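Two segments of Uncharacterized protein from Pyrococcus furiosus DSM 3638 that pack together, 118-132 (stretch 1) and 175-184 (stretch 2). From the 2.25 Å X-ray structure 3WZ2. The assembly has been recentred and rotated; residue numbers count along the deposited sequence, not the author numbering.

Stretch 1 (118-132) GMGIGFFKDTFEVWG
Stretch 2, residues 175-184: YVLLGETFGD

The contact is a three-stranded β-sheet in which strand 175-181 lies between the two ends of stretch 1, parallel to 118-120 and antiparallel to 130-132, with the buried carboxylate of E180 tying down the loop that joins them.

On the parallel side the strand axes run at 39° to each other, 4.3 Å apart at closest approach, and G118, M119 and G120 pair with G179, E180 and T181. The backbones are extended, M119 at phi/psi -132/113. M119 N donates to G179 O (2.9 Å), T181 N to M119 O (2.9 Å) and I121 N to T181 O (2.7 Å). Past the strand, G122 N reaches F182 O at 2.8 Å. This turn favours glycine: G122 (89/2) and G183 (122/-9) have backbone angles at which a CB would jam against the preceding carbonyl, and G120 CA lies only 3.8 Å from G183 CA, where a CB on either residue would crowd the other's CA.

On the antiparallel side the axes run at 155°. W131 and L178 form a hydrogen-bonded pair, W131 N to L178 O and L178 N to W131 O, both 2.8 Å; V130-G179 and G132-L177 flank it as non-hydrogen-bonded pairs. E180 N donates to E129 O (2.9 Å), and a water bridges E129 O (2.7 Å) and E180 O (2.8 Å), donating to both where the strands part.

M119, W131, L178 and E180 share one face of the sheet. L178 (chi1 m) sits between its neighbours, its CB 4.3 Å from M119 CB and 4.4 Å from W131 CB. E180 (m, t, chi3 -19°) is the most heavily covered residue, and its charge is well met. E180 OE1 accepts from K125 NZ at 2.7 Å, a salt bridge, and from E129 N at 2.8 Å, while E180 OE2 accepts from W131 NE1 at 2.8 Å, with an N-H...O angle of 177°. A long, flexible lysine suits this role: K125 (m, t, p, t) starts sideways and brings its ammonium to the acid. W131 (m, chi2 77°) presents its polar edge. The aliphatic part of E180 is used too, its CG lying 3.8 Å from I121 CD1.

Aromatic rings close the loop end. F128 (m, chi2 -70°) receives T181 CA over one face, 4.2 Å from its centroid, and turns its edge to the face of F182, centroids 5.1 Å apart and planes at 65°. The CA-to-CB bond of F182 points away, but its m rotamer (chi2 90°) returns the ring to the contact. F124 (t, chi2 94°) meets that ring rim to rim, its CD1 3.5 Å from F182 CE2.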

# COMPACT_ATOMS: atom_id res chain seq x y z
N GLY B 118 -31.21 -2.95 2.05
CA GLY B 118 -31.75 -3.41 3.31
C GLY B 118 -31.54 -2.41 4.43
O GLY B 118 -30.73 -1.53 4.31
N MET B 119 -32.34 -2.48 5.48
CA MET B 119 -32.17 -1.61 6.64
C MET B 119 -32.23 -2.50 7.86
O MET B 119 -33.28 -3.12 8.14
CB MET B 119 -33.29 -0.59 6.72
CG MET B 119 -33.25 0.37 7.90
SD MET B 119 -34.86 1.21 8.06
CE MET B 119 -34.62 2.15 9.58
N GLY B 120 -31.09 -2.60 8.54
CA GLY B 120 -30.93 -3.50 9.64
C GLY B 120 -31.66 -2.92 10.82
O GLY B 120 -31.39 -1.81 11.23
N ILE B 121 -32.61 -3.68 11.35
CA ILE B 121 -33.43 -3.23 12.49
C ILE B 121 -32.80 -3.65 13.81
O ILE B 121 -32.98 -2.96 14.83
CB ILE B 121 -34.85 -3.85 12.37
CG1 ILE B 121 -35.54 -3.28 11.16
CG2 ILE B 121 -35.72 -3.59 13.57
CD1 ILE B 121 -35.51 -1.77 11.14
N GLY B 122 -32.12 -4.78 13.81
CA GLY B 122 -31.46 -5.30 15.00
C GLY B 122 -32.35 -6.20 15.88
O GLY B 122 -31.90 -6.66 16.91
N PHE B 123 -33.58 -6.45 15.45
CA PHE B 123 -34.46 -7.41 16.12
C PHE B 123 -35.54 -7.90 15.16
O PHE B 123 -35.71 -7.37 14.05
CB PHE B 123 -35.11 -6.80 17.39
CG PHE B 123 -35.87 -5.51 17.13
CD1 PHE B 123 -37.20 -5.53 16.71
CD2 PHE B 123 -35.25 -4.28 17.31
CE1 PHE B 123 -37.88 -4.34 16.46
CE2 PHE B 123 -35.94 -3.09 17.08
CZ PHE B 123 -37.27 -3.12 16.64
N PHE B 124 -36.27 -8.92 15.59
CA PHE B 124 -37.35 -9.51 14.80
C PHE B 124 -38.59 -8.62 14.87
O PHE B 124 -38.92 -8.11 15.91
CB PHE B 124 -37.65 -10.93 15.31
CG PHE B 124 -38.80 -11.61 14.61
CD1 PHE B 124 -38.60 -12.42 13.52
CD2 PHE B 124 -40.09 -11.39 15.04
CE1 PHE B 124 -39.67 -13.04 12.90
CE2 PHE B 124 -41.16 -12.00 14.41
CZ PHE B 124 -40.95 -12.83 13.33
N LYS B 125 -39.30 -8.49 13.75
CA LYS B 125 -40.68 -7.98 13.72
C LYS B 125 -41.56 -8.96 13.02
O LYS B 125 -41.13 -9.65 12.10
CB LYS B 125 -40.73 -6.64 12.98
CG LYS B 125 -39.83 -5.56 13.60
CD LYS B 125 -39.74 -4.25 12.80
CE LYS B 125 -41.08 -3.61 12.54
NZ LYS B 125 -40.92 -2.31 11.84
N ASP B 126 -42.83 -9.01 13.42
CA ASP B 126 -43.80 -9.84 12.73
C ASP B 126 -44.05 -9.36 11.33
O ASP B 126 -44.24 -10.17 10.44
CB ASP B 126 -45.10 -9.92 13.53
CG ASP B 126 -44.89 -10.62 14.89
OD1 ASP B 126 -44.64 -11.84 14.86
OD2 ASP B 126 -44.88 -9.94 15.96
N THR B 127 -44.03 -8.05 11.14
CA THR B 127 -44.16 -7.44 9.82
C THR B 127 -43.03 -6.42 9.66
O THR B 127 -43.06 -5.30 10.19
CB THR B 127 -45.57 -6.80 9.64
OG1 THR B 127 -46.57 -7.77 9.95
CG2 THR B 127 -45.78 -6.30 8.20
N PHE B 128 -42.04 -6.83 8.90
CA PHE B 128 -41.01 -5.94 8.39
C PHE B 128 -41.58 -5.03 7.30
O PHE B 128 -42.21 -5.51 6.36
CB PHE B 128 -39.84 -6.77 7.84
CG PHE B 128 -38.97 -7.38 8.90
CD1 PHE B 128 -38.14 -6.58 9.69
CD2 PHE B 128 -38.97 -8.75 9.12
CE1 PHE B 128 -37.30 -7.14 10.66
CE2 PHE B 128 -38.16 -9.32 10.10
CZ PHE B 128 -37.32 -8.51 10.86
N GLU B 129 -41.28 -3.74 7.39
CA GLU B 129 -41.79 -2.77 6.45
C GLU B 129 -40.73 -2.41 5.34
O GLU B 129 -39.60 -2.92 5.34
CB GLU B 129 -42.21 -1.50 7.20
CG GLU B 129 -43.30 -1.67 8.27
CD GLU B 129 -44.74 -1.96 7.77
OE1 GLU B 129 -44.97 -2.31 6.59
OE2 GLU B 129 -45.66 -1.89 8.62
N VAL B 130 -41.13 -1.57 4.40
CA VAL B 130 -40.23 -1.01 3.37
C VAL B 130 -40.28 0.51 3.41
O VAL B 130 -41.34 1.10 3.40
CB VAL B 130 -40.65 -1.47 1.96
CG1 VAL B 130 -39.73 -0.87 0.87
CG2 VAL B 130 -40.64 -2.97 1.88
N TRP B 131 -39.11 1.13 3.50
CA TRP B 131 -39.01 2.58 3.48
C TRP B 131 -38.48 3.03 2.14
O TRP B 131 -37.95 2.26 1.38
CB TRP B 131 -38.07 3.07 4.59
CG TRP B 131 -38.49 2.75 5.98
CD1 TRP B 131 -38.40 1.55 6.60
CD2 TRP B 131 -39.03 3.65 6.96
NE1 TRP B 131 -38.84 1.64 7.90
CE2 TRP B 131 -39.23 2.92 8.15
CE3 TRP B 131 -39.32 5.01 6.96
CZ2 TRP B 131 -39.75 3.50 9.32
CZ3 TRP B 131 -39.83 5.60 8.13
CH2 TRP B 131 -40.05 4.84 9.28
N GLY B 132 -38.56 4.33 1.90
CA GLY B 132 -38.09 4.91 0.68
C GLY B 132 -37.37 6.22 0.97
O GLY B 132 -37.64 6.88 1.99
N TYR B 175 -33.71 7.14 -6.30
CA TYR B 175 -34.47 6.58 -5.21
C TYR B 175 -33.70 5.43 -4.57
O TYR B 175 -32.94 4.74 -5.25
CB TYR B 175 -35.80 6.02 -5.67
CG TYR B 175 -36.56 6.83 -6.71
CD1 TYR B 175 -36.09 6.94 -7.98
CD2 TYR B 175 -37.78 7.47 -6.41
CE1 TYR B 175 -36.78 7.65 -8.94
CE2 TYR B 175 -38.49 8.19 -7.38
CZ TYR B 175 -37.98 8.24 -8.64
OH TYR B 175 -38.64 8.94 -9.61
N VAL B 176 -33.92 5.22 -3.28
CA VAL B 176 -33.60 3.95 -2.64
C VAL B 176 -34.87 3.38 -1.97
O VAL B 176 -35.58 4.08 -1.28
CB VAL B 176 -32.49 4.13 -1.59
CG1 VAL B 176 -32.03 2.78 -1.05
CG2 VAL B 176 -31.29 4.89 -2.17
N LEU B 177 -35.12 2.09 -2.19
CA LEU B 177 -36.11 1.34 -1.43
C LEU B 177 -35.38 0.49 -0.41
O LEU B 177 -34.44 -0.23 -0.78
CB LEU B 177 -36.90 0.46 -2.37
CG LEU B 177 -37.63 1.17 -3.51
CD1 LEU B 177 -38.29 0.15 -4.42
CD2 LEU B 177 -38.67 2.10 -2.94
N LEU B 178 -35.78 0.61 0.87
CA LEU B 178 -35.13 -0.09 1.94
C LEU B 178 -36.05 -1.07 2.64
O LEU B 178 -37.00 -0.67 3.31
CB LEU B 178 -34.60 0.90 2.96
CG LEU B 178 -33.58 1.87 2.41
CD1 LEU B 178 -34.17 3.25 2.33
CD2 LEU B 178 -32.38 1.91 3.30
N GLY B 179 -35.74 -2.35 2.49
CA GLY B 179 -36.46 -3.39 3.22
C GLY B 179 -35.89 -3.53 4.59
O GLY B 179 -34.72 -3.91 4.74
N GLU B 180 -36.70 -3.24 5.58
CA GLU B 180 -36.38 -3.62 6.96
C GLU B 180 -36.06 -5.09 7.06
O GLU B 180 -36.69 -5.95 6.40
CB GLU B 180 -37.52 -3.32 7.93
CG GLU B 180 -37.79 -1.84 8.13
CD GLU B 180 -38.90 -1.58 9.15
OE1 GLU B 180 -39.69 -2.53 9.40
OE2 GLU B 180 -38.99 -0.46 9.70
N THR B 181 -35.04 -5.39 7.84
CA THR B 181 -34.56 -6.77 7.99
C THR B 181 -33.83 -6.87 9.33
O THR B 181 -33.52 -5.84 9.97
CB THR B 181 -33.68 -7.19 6.79
OG1 THR B 181 -33.34 -8.59 6.88
CG2 THR B 181 -32.39 -6.37 6.72
N PHE B 182 -33.53 -8.08 9.75
CA PHE B 182 -32.84 -8.33 11.02
C PHE B 182 -31.56 -7.52 11.07
O PHE B 182 -31.30 -6.76 12.00
CB PHE B 182 -32.49 -9.81 11.17
CG PHE B 182 -33.68 -10.73 11.02
CD1 PHE B 182 -34.05 -11.24 9.77
CD2 PHE B 182 -34.41 -11.10 12.14
CE1 PHE B 182 -35.14 -12.10 9.63
CE2 PHE B 182 -35.50 -11.95 12.01
CZ PHE B 182 -35.86 -12.46 10.76
N GLY B 183 -30.73 -7.71 10.05
CA GLY B 183 -29.44 -7.03 9.99
C GLY B 183 -28.25 -7.97 9.88
O GLY B 183 -27.14 -7.53 9.63
N ASP B 184 -28.48 -9.26 10.04
CA ASP B 184 -27.35 -10.17 10.23
C ASP B 184 -27.60 -11.54 9.67
O ASP B 184 -26.95 -12.51 10.03
CB ASP B 184 -26.88 -10.17 11.70
CG ASP B 184 -28.01 -10.32 12.73
OD1 ASP B 184 -27.68 -10.21 13.93
OD2 ASP B 184 -29.18 -10.55 12.37
O HOH W 1 -38.80 -5.44 4.64